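PDB 1ID2: amicyanin from Paracoccus versutus, which carries single electrons as a type I blue copper protein, its one copper ion cycling between the cupric and cuprous states. Local coordinates for the copper (II) ion site. Sequence-based numbering; all coordinates share one arbitrary frame.

The copper (II) ion site. Residues 50, 53-55, 93, 95-96, 99. With CU (copper (II) ion), chain B.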
loop_
_atom_site.group_PDB
_atom_site.type_symbol
_atom_site.label_atom_id
_atom_site.label_comp_id
_atom_site.label_asym_id
_atom_site.label_seq_id
_atom_site.Cartn_x
_atom_site.Cartn_y
_atom_site.Cartn_z
ATOM N N GLU A 50 -10.554 -10.086 0.720
ATOM C CA GLU A 50 -11.919 -10.278 0.240
ATOM C C GLU A 50 -12.028 -10.240 -1.269
ATOM O O GLU A 50 -11.099 -9.799 -1.953
ATOM C CB GLU A 50 -12.867 -9.245 0.872
ATOM C CG GLU A 50 -12.397 -7.792 0.838
ATOM C CD GLU A 50 -13.315 -6.855 1.627
ATOM O OE1 GLU A 50 -14.006 -7.319 2.554
ATOM O OE2 GLU A 50 -13.308 -5.637 1.354
ATOM N N PRO A 53 -12.315 -5.945 -5.164
ATOM C CA PRO A 53 -10.926 -5.578 -5.423
ATOM C C PRO A 53 -10.590 -4.245 -4.774
ATOM O O PRO A 53 -11.430 -3.349 -4.705
ATOM C CB PRO A 53 -10.852 -5.539 -6.951
ATOM C CG PRO A 53 -12.035 -6.389 -7.395
ATOM C CD PRO A 53 -13.097 -6.036 -6.405
ATOM N N HIS A 54 -9.348 -4.117 -4.327
ATOM C CA HIS A 54 -8.875 -2.940 -3.622
ATOM C C HIS A 54 -7.464 -2.635 -4.102
ATOM O O HIS A 54 -6.756 -3.542 -4.533
ATOM C CB HIS A 54 -8.875 -3.191 -2.123
ATOM C CG HIS A 54 -10.247 -3.418 -1.544
ATOM N ND1 HIS A 54 -11.209 -2.439 -1.549
ATOM C CD2 HIS A 54 -10.708 -4.479 -0.840
ATOM C CE1 HIS A 54 -12.223 -2.923 -0.857
ATOM N NE2 HIS A 54 -11.976 -4.145 -0.408
ATOM N N ASN A 55 -7.121 -1.356 -4.206
ATOM C CA ASN A 55 -5.741 -0.979 -4.511
ATOM C C ASN A 55 -5.208 0.018 -3.491
ATOM O O ASN A 55 -5.820 0.203 -2.423
ATOM C CB ASN A 55 -5.612 -0.412 -5.936
ATOM C CG ASN A 55 -6.107 1.021 -6.054
ATOM O OD1 ASN A 55 -6.952 1.438 -5.288
ATOM N ND2 ASN A 55 -5.655 1.739 -7.081
ATOM N N CYS A 93 -8.202 4.015 -1.572
ATOM C CA CYS A 93 -8.503 2.995 -2.552
ATOM C C CYS A 93 -9.277 3.690 -3.637
ATOM O O CYS A 93 -10.197 4.440 -3.352
ATOM C CB CYS A 93 -9.337 1.881 -1.909
ATOM S SG CYS A 93 -9.849 0.666 -3.093
ATOM N N PRO A 95 -11.342 3.168 -6.241
ATOM C CA PRO A 95 -12.791 3.140 -6.434
ATOM C C PRO A 95 -13.613 3.329 -5.138
ATOM O O PRO A 95 -14.823 3.576 -5.190
ATOM C CB PRO A 95 -13.015 1.774 -7.074
ATOM C CG PRO A 95 -11.956 0.936 -6.443
ATOM C CD PRO A 95 -10.754 1.826 -6.393
ATOM N N HIS A 96 -12.927 3.302 -3.995
ATOM C CA HIS A 96 -13.554 3.401 -2.676
ATOM C C HIS A 96 -12.793 4.414 -1.836
ATOM O O HIS A 96 -12.092 4.040 -0.883
ATOM C CB HIS A 96 -13.509 2.035 -1.975
ATOM C CG HIS A 96 -13.961 0.887 -2.834
ATOM N ND1 HIS A 96 -13.211 -0.263 -2.950
ATOM C CD2 HIS A 96 -15.039 0.804 -3.656
ATOM C CE1 HIS A 96 -13.840 -1.010 -3.835
ATOM N NE2 HIS A 96 -14.948 -0.405 -4.299
ATOM N N MET A 99 -12.122 4.639 1.864
ATOM C CA MET A 99 -11.019 3.817 2.404
ATOM C C MET A 99 -9.696 4.591 2.339
ATOM O O MET A 99 -9.225 4.937 1.262
ATOM C CB MET A 99 -10.849 2.512 1.610
ATOM C CG MET A 99 -11.960 1.484 1.767
ATOM S SD MET A 99 -11.658 0.042 0.709
ATOM C CE MET A 99 -10.312 -0.745 1.650
HETATM CU CU CU B . -11.194 -0.493 -2.085
#
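A functional redox centre, neither structural, catalytic nor adventitious: this is the type I copper site of a cupredoxin, with its signature set of two histidines, a cysteine and a methionine. Cys93, His96 and the weakly bound Met99 come from the loop joining strands 87-92 and 100-105, and His54 from the loop after strand 43-48. His54 and His96 both present ND1, at 2.0 and 2.2 Å from CU. The Cys93 thiolate SG, swung anti to its backbone N, binds CU at 2.0 Å. The angles at copper are 133° (His54 ND1, Cys93 SG), 101° (His54 ND1, His96 ND1) and 110° (Cys93 SG, His96 ND1), so CU lies slightly out of the N2S plane, towards Met99, in a flattened trigonal pyramid. Met99 approaches the apex, its chain extended through chi2 and bent at chi3, so that SD stands 2.9 Å from CU as a long, weak contact; its methyl CE lies over the rim of one His54 face. Second-shell groups help position the ligands. NE2 of His54 donates nearly straight and in the ring plane to the anti lone pair of carboxylate OE2 of Glu50, 2.7 Å away, setting the ring's rotation and perhaps making the imidazole a stronger electron donor to copper. The backbone N of Asn55 gives a long hydrogen bond to Cys93 SG (3.6 Å), which may temper the thiolate's charge. Pro95 CG sits over the centre of one His96 face, probably limiting its tilt. This distorted shell probably suits both copper oxidation states, which should keep reorganisation small and favour fast electron transfer by amicyanin.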